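Local structure of thiosulfate sulfurtransferase RDL2, mitochondrial (Saccharomyces cerevisiae, 6K6R) at residues Phe35-Arg39 / Trp137-Gly142; Leu41-Pro45 / Lys64-Thr68; Ala94-His98 / Ser121-Glu125. The protein transfers the sulfane sulfur of thiosulfate to cyanide, yielding thiocyanate and sulfite, as a single-domain rhodanese of yeast mitochondria. Residues are numbered along the deposited sequence.

Interaction 1. Residues Phe35-Arg39 / Trp137-Gly142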
# COMPACT_ATOMS: atom_id res chain seq x y z
N PHE A 35 -9.18 2.58 10.82
CA PHE A 35 -9.72 1.27 10.45
C PHE A 35 -10.97 1.42 9.59
O PHE A 35 -11.12 0.75 8.57
CB PHE A 35 -10.03 0.47 11.72
CG PHE A 35 -10.68 -0.86 11.45
CD1 PHE A 35 -9.91 -2.00 11.24
CD2 PHE A 35 -12.06 -0.99 11.43
CE1 PHE A 35 -10.50 -3.22 11.00
CE2 PHE A 35 -12.66 -2.21 11.19
CZ PHE A 35 -11.88 -3.33 10.97
N ASP A 36 -11.89 2.31 10.00
CA ASP A 36 -13.14 2.47 9.26
C ASP A 36 -12.90 3.03 7.87
O ASP A 36 -13.55 2.61 6.90
CB ASP A 36 -14.09 3.38 10.05
CG ASP A 36 -14.84 2.63 11.13
OD1 ASP A 36 -15.03 1.40 10.99
OD2 ASP A 36 -15.24 3.27 12.12
N GLN A 37 -11.97 3.98 7.74
CA GLN A 37 -11.66 4.53 6.42
C GLN A 37 -11.05 3.47 5.50
O GLN A 37 -11.28 3.50 4.29
CB GLN A 37 -10.72 5.72 6.55
CG GLN A 37 -11.31 6.89 7.32
CD GLN A 37 -10.28 7.97 7.61
OE1 GLN A 37 -9.38 7.77 8.43
NE2 GLN A 37 -10.41 9.11 6.95
N VAL A 38 -10.27 2.55 6.06
CA VAL A 38 -9.72 1.46 5.27
C VAL A 38 -10.79 0.41 5.00
O VAL A 38 -10.85 -0.17 3.90
CB VAL A 38 -8.49 0.86 5.97
CG1 VAL A 38 -7.96 -0.33 5.20
CG2 VAL A 38 -7.41 1.91 6.13
N ARG A 39 -11.65 0.14 5.98
CA ARG A 39 -12.76 -0.79 5.77
C ARG A 39 -13.72 -0.27 4.71
O ARG A 39 -14.26 -1.04 3.91
CB ARG A 39 -13.50 -1.04 7.08
CG ARG A 39 -14.71 -1.95 6.96
CD ARG A 39 -15.69 -1.74 8.10
NE ARG A 39 -15.77 -2.91 8.98
CZ ARG A 39 -16.00 -2.85 10.28
NH1 ARG A 39 -16.18 -1.67 10.87
NH2 ARG A 39 -16.06 -3.96 11.00
N TRP A 137 -5.31 -5.07 12.23
CA TRP A 137 -6.48 -5.03 11.36
C TRP A 137 -7.34 -6.28 11.53
O TRP A 137 -8.56 -6.19 11.69
CB TRP A 137 -6.03 -4.86 9.91
CG TRP A 137 -7.00 -5.34 8.87
CD1 TRP A 137 -7.10 -6.61 8.38
CD2 TRP A 137 -7.97 -4.56 8.18
NE1 TRP A 137 -8.10 -6.67 7.43
CE2 TRP A 137 -8.65 -5.42 7.29
CE3 TRP A 137 -8.35 -3.21 8.23
CZ2 TRP A 137 -9.67 -4.98 6.46
CZ3 TRP A 137 -9.37 -2.78 7.40
CH2 TRP A 137 -10.02 -3.66 6.53
N LEU A 138 -6.70 -7.45 11.51
CA LEU A 138 -7.45 -8.70 11.67
C LEU A 138 -8.01 -8.83 13.08
O LEU A 138 -9.06 -9.46 13.27
CB LEU A 138 -6.55 -9.89 11.35
CG LEU A 138 -6.12 -10.04 9.89
CD1 LEU A 138 -5.06 -11.13 9.75
CD2 LEU A 138 -7.32 -10.35 9.01
N ALA A 139 -7.34 -8.26 14.08
CA ALA A 139 -7.84 -8.34 15.45
C ALA A 139 -9.13 -7.55 15.62
O ALA A 139 -9.96 -7.90 16.47
CB ALA A 139 -6.78 -7.85 16.43
N LYS A 140 -9.33 -6.50 14.82
CA LYS A 140 -10.53 -5.68 14.88
C LYS A 140 -11.61 -6.15 13.91
O LYS A 140 -12.54 -5.38 13.62
CB LYS A 140 -10.17 -4.22 14.61
CG LYS A 140 -9.21 -3.62 15.63
CD LYS A 140 -8.72 -2.25 15.20
CE LYS A 140 -7.87 -1.60 16.28
NZ LYS A 140 -8.66 -1.31 17.51
N GLY A 141 -11.52 -7.38 13.42
CA GLY A 141 -12.55 -7.94 12.57
C GLY A 141 -12.34 -7.78 11.08
O GLY A 141 -13.28 -8.00 10.31
N GLY A 142 -11.13 -7.41 10.64
CA GLY A 142 -10.88 -7.19 9.23
C GLY A 142 -10.82 -8.46 8.39
O GLY A 142 -10.73 -8.35 7.16
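In this rhodanese domain the first turn of helix 35-43 leans against the last turn of helix 134-139, which a Schellman motif closes. The two large aromatic side chains do most of the joining. F35 points its CB toward the other segment, and with chi1 at 176° (t) its ring reaches the indole: F35 CE1 lies 3.5 Å from W137 CE3. The ring of F35 and the six-membered ring of W137 meet obliquely, centroids 4.9 Å apart and planes at 42°. W137 starts out sideways, but chi1 of 156° (t) and chi2 of -87° carry the indole across, so that its CZ3 comes 3.6 Å from V38 CG1; its NE1 is hydrogen-bonded to Y63. K140 lays CB over one face of the F35 ring, a CH-pi contact 4.2 Å from the centroid, before its amine end turns away. R39 skirts the contact: its CB is 4.4 Å from W137 CH2, while NH1 reaches back to D36 OD1 at 3.3 Å in a salt bridge whose hydrogen bond is weak. G141, at phi 94°, is the C-prime residue, a conformation that calls for glycine, with G142 N bonded to W137 O (3.0 Å) and G141 N to L138 O (3.2 Å). At G142 the constraint is the indole, since an ideal CB would fall 2.2 Å from W137 NE1.

Interaction 2. Residues Leu41-Pro45 / Lys64-Thr68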
# COMPACT_ATOMS: atom_id res chain seq x y z
N LEU A 41 -12.80 1.71 2.20
CA LEU A 41 -12.09 1.62 0.92
C LEU A 41 -12.06 0.19 0.40
O LEU A 41 -12.08 -0.02 -0.82
CB LEU A 41 -10.68 2.17 1.07
CG LEU A 41 -10.47 3.62 0.62
CD1 LEU A 41 -8.99 3.95 0.56
CD2 LEU A 41 -11.13 3.86 -0.73
N VAL A 42 -12.00 -0.80 1.29
CA VAL A 42 -12.02 -2.19 0.85
C VAL A 42 -13.41 -2.57 0.37
O VAL A 42 -13.57 -3.26 -0.64
CB VAL A 42 -11.53 -3.11 1.98
CG1 VAL A 42 -11.81 -4.57 1.64
CG2 VAL A 42 -10.05 -2.89 2.25
N GLU A 43 -14.45 -2.11 1.07
CA GLU A 43 -15.82 -2.46 0.69
C GLU A 43 -16.25 -1.74 -0.57
O GLU A 43 -16.98 -2.30 -1.40
CB GLU A 43 -16.77 -2.16 1.85
CG GLU A 43 -16.74 -3.19 2.96
CD GLU A 43 -17.42 -2.70 4.23
OE1 GLU A 43 -17.75 -1.49 4.30
OE2 GLU A 43 -17.62 -3.52 5.15
N HIS A 44 -15.81 -0.49 -0.75
CA HIS A 44 -16.13 0.31 -1.93
C HIS A 44 -14.84 0.88 -2.50
O HIS A 44 -14.38 1.95 -2.08
CB HIS A 44 -17.12 1.43 -1.59
CG HIS A 44 -18.35 0.95 -0.88
ND1 HIS A 44 -18.55 1.13 0.47
CD2 HIS A 44 -19.45 0.29 -1.34
CE1 HIS A 44 -19.71 0.61 0.82
NE2 HIS A 44 -20.28 0.10 -0.26
N PRO A 45 -14.22 0.18 -3.45
CA PRO A 45 -12.96 0.66 -4.02
C PRO A 45 -13.11 2.02 -4.69
O PRO A 45 -14.12 2.29 -5.35
CB PRO A 45 -12.59 -0.43 -5.03
CG PRO A 45 -13.28 -1.65 -4.54
CD PRO A 45 -14.57 -1.17 -3.94
N LYS A 64 -4.17 -11.78 2.80
CA LYS A 64 -4.11 -10.64 1.91
C LYS A 64 -5.37 -9.80 2.11
O LYS A 64 -6.48 -10.31 1.99
CB LYS A 64 -4.00 -11.08 0.45
CG LYS A 64 -3.92 -9.91 -0.53
CD LYS A 64 -3.76 -10.39 -1.97
CE LYS A 64 -4.97 -10.03 -2.81
NZ LYS A 64 -4.93 -8.61 -3.26
N MET A 65 -5.18 -8.53 2.44
CA MET A 65 -6.31 -7.62 2.52
C MET A 65 -6.87 -7.43 1.12
O MET A 65 -6.13 -7.03 0.21
CB MET A 65 -5.88 -6.28 3.12
CG MET A 65 -7.04 -5.44 3.62
SD MET A 65 -6.48 -3.94 4.45
CE MET A 65 -6.51 -2.78 3.09
N PRO A 66 -8.15 -7.72 0.88
CA PRO A 66 -8.69 -7.62 -0.48
C PRO A 66 -8.54 -6.22 -1.05
O PRO A 66 -8.54 -5.22 -0.32
CB PRO A 66 -10.17 -8.00 -0.31
CG PRO A 66 -10.44 -7.94 1.17
CD PRO A 66 -9.15 -8.23 1.84
N THR A 67 -8.40 -6.16 -2.37
CA THR A 67 -8.20 -4.97 -3.20
C THR A 67 -6.82 -4.34 -3.03
O THR A 67 -6.56 -3.29 -3.63
CB THR A 67 -9.26 -3.88 -2.96
OG1 THR A 67 -9.07 -3.30 -1.66
CG2 THR A 67 -10.67 -4.46 -3.05
N THR A 68 -5.92 -4.94 -2.26
CA THR A 68 -4.59 -4.38 -2.10
C THR A 68 -3.67 -4.85 -3.22
O THR A 68 -3.89 -5.88 -3.86
CB THR A 68 -3.98 -4.77 -0.75
OG1 THR A 68 -4.09 -6.19 -0.57
CG2 THR A 68 -4.69 -4.07 0.38
O HOH W 1 -9.65 -0.58 -2.22
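The C-terminal end of helix 35-43 in this rhodanese fold faces a type II beta turn, M65 to T68, that leads into edge strand 69-70. L41, in the helix, does not reach the turn with its side chain, which touches K49 and N46 instead. Its carbonyl does so through one water, which donates to L41 O (2.9 Å) and to T67 OG1 (2.8 Å). V42 is the main apolar link, its CA 6.2 Å from that of T67. Its two methyls divide the work: CG2 is 3.6 Å from M65 CE, and CG1 is 3.7 Å from P66 CG. L51 of strand 49-53 touches both V42 and M65, so the turn and the helix share one hydrophobic floor on the sheet. The V42 carbonyl O also lies 4.0 Å from T67 CG2. The helix then ends, H44 being the first residue to leave helical angles, and the chain brings P45 back toward the turn, its CG 4.1 Å from the same T67 methyl. T67 occupies the third turn position with positive phi (71°), a place glycine often takes, and its CB points toward the helix end. M65 and T68 also touch L105, the neighbour of C106, the predicted active-site cysteine of the persulfide intermediate, which carries the extra sulfur as S-mercaptocysteine in this crystal. The turn is closed by T68 N to M65 O at 3.2 Å, and T68 OG1 donates to the same M65 O at a very short 2.3 Å.

Interaction 3. Residues Ala94-His98 / Ser121-Glu125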
# COMPACT_ATOMS: atom_id res chain seq x y z
N ALA A 94 -0.33 -3.24 -13.19
CA ALA A 94 0.11 -1.98 -13.79
C ALA A 94 0.82 -1.11 -12.76
O ALA A 94 0.42 -1.03 -11.60
CB ALA A 94 -1.08 -1.23 -14.38
N LYS A 95 1.89 -0.46 -13.20
CA LYS A 95 2.55 0.53 -12.38
C LYS A 95 1.59 1.69 -12.14
O LYS A 95 1.14 2.32 -13.11
CB LYS A 95 3.84 1.03 -13.04
CG LYS A 95 4.45 2.25 -12.35
CD LYS A 95 5.94 2.34 -12.60
CE LYS A 95 6.39 3.79 -12.71
NZ LYS A 95 7.73 4.02 -12.11
N PRO A 96 1.23 1.98 -10.89
CA PRO A 96 0.21 3.00 -10.63
C PRO A 96 0.62 4.35 -11.18
O PRO A 96 1.79 4.75 -11.08
CB PRO A 96 0.12 3.03 -9.10
CG PRO A 96 1.36 2.36 -8.61
CD PRO A 96 1.73 1.36 -9.66
N PRO A 97 -0.31 5.08 -11.80
CA PRO A 97 -0.00 6.46 -12.22
C PRO A 97 0.36 7.32 -11.02
O PRO A 97 -0.08 7.07 -9.89
CB PRO A 97 -1.31 6.93 -12.87
CG PRO A 97 -2.03 5.67 -13.24
CD PRO A 97 -1.66 4.66 -12.20
N HIS A 98 1.18 8.34 -11.27
CA HIS A 98 1.70 9.16 -10.19
C HIS A 98 0.66 10.08 -9.58
O HIS A 98 0.95 10.76 -8.59
CB HIS A 98 2.90 9.97 -10.69
CG HIS A 98 4.07 9.12 -11.08
ND1 HIS A 98 5.17 8.95 -10.27
CD2 HIS A 98 4.30 8.38 -12.19
CE1 HIS A 98 6.04 8.15 -10.87
NE2 HIS A 98 5.53 7.79 -12.04
N SER A 121 9.78 9.90 -3.15
CA SER A 121 11.04 10.08 -3.86
C SER A 121 10.95 9.73 -5.33
O SER A 121 11.87 10.05 -6.09
CB SER A 121 12.14 9.24 -3.19
OG SER A 121 12.05 7.88 -3.59
N TYR A 122 9.87 9.07 -5.76
CA TYR A 122 9.68 8.68 -7.15
C TYR A 122 8.57 9.46 -7.84
O TYR A 122 8.12 9.06 -8.92
CB TYR A 122 9.41 7.18 -7.25
CG TYR A 122 10.62 6.32 -6.96
CD1 TYR A 122 11.82 6.54 -7.62
CD2 TYR A 122 10.56 5.30 -6.02
CE1 TYR A 122 12.93 5.76 -7.36
CE2 TYR A 122 11.67 4.52 -5.75
CZ TYR A 122 12.85 4.75 -6.42
OH TYR A 122 13.95 3.97 -6.16
N GLY A 123 8.10 10.55 -7.25
CA GLY A 123 7.07 11.37 -7.86
C GLY A 123 5.66 11.10 -7.39
O GLY A 123 4.73 11.79 -7.84
N TYR A 124 5.45 10.13 -6.50
CA TYR A 124 4.13 9.86 -5.93
C TYR A 124 3.95 10.79 -4.74
O TYR A 124 4.31 10.47 -3.61
CB TYR A 124 4.00 8.39 -5.53
CG TYR A 124 3.98 7.42 -6.70
CD1 TYR A 124 2.80 7.11 -7.35
CD2 TYR A 124 5.15 6.82 -7.14
CE1 TYR A 124 2.78 6.23 -8.41
CE2 TYR A 124 5.14 5.93 -8.20
CZ TYR A 124 3.95 5.64 -8.83
OH TYR A 124 3.93 4.76 -9.89
N GLU A 125 3.37 11.96 -5.00
CA GLU A 125 3.22 12.99 -3.97
C GLU A 125 1.87 12.96 -3.28
O GLU A 125 1.67 13.72 -2.32
CB GLU A 125 3.47 14.38 -4.57
CG GLU A 125 4.56 14.42 -5.63
CD GLU A 125 5.96 14.44 -5.04
OE1 GLU A 125 6.10 14.54 -3.80
OE2 GLU A 125 6.93 14.35 -5.82
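Y122 meets the other segment with its backbone: its carbonyl O lies 3.0 Å from H98 CE1, near the plane of the imidazole, while its phenol leads away and touches L80. G123 follows with phi at 97°, a conformation that calls for glycine, and an ideal CB here would sit a tight 3.1 Å from H98 ND1. Y124 is the centre of the contact. One face of its ring carries the imidazole of H98 in an offset stack, centroids 4.2 Å apart and planes at 20°. At the ring's far end Y124 OH donates to P96 O in a very short hydrogen bond of 2.4 Å, and P97 O comes within 3.3 Å of Y124 CE1 at the edge. These two loops enter neighbouring parallel strands of the rhodanese sheet, 101-104 and 127-129, and L102 of the former touches both Y124 and P96. The hydroxyl also has aliphatic company, with K95 CG 3.6 Å and P96 CG 3.7 Å from Y124 OH; the amine of K95 runs on to the carbonyls of L80 and L82. E125 comes last, its N 4.5 Å from H98 O, and its carboxylate turns to the backbone N atoms of F25 and T26.

Overall arrangement
All three contacts belong to one rhodanese domain built on a parallel sheet in the order 1-5-4-2-3. Interactions 1 and 2 adjoin, with centres about 11 Å apart: both use helix 35-43, and M65 of the turn touches V38 and W137. Interaction 3 lies across the chain's centre from interaction 1, about 26 Å between centres, and about 20 Å from interaction 2. Along the chain, interaction 2 closes before interaction 3 opens, and interaction 1 spans both, bringing the domain's first and last helices together. Interaction 3 sits where the chain approaches strand 101-104, and M65 and T68 of interaction 2 touch L105 beyond its end, next to the predicted catalytic C106.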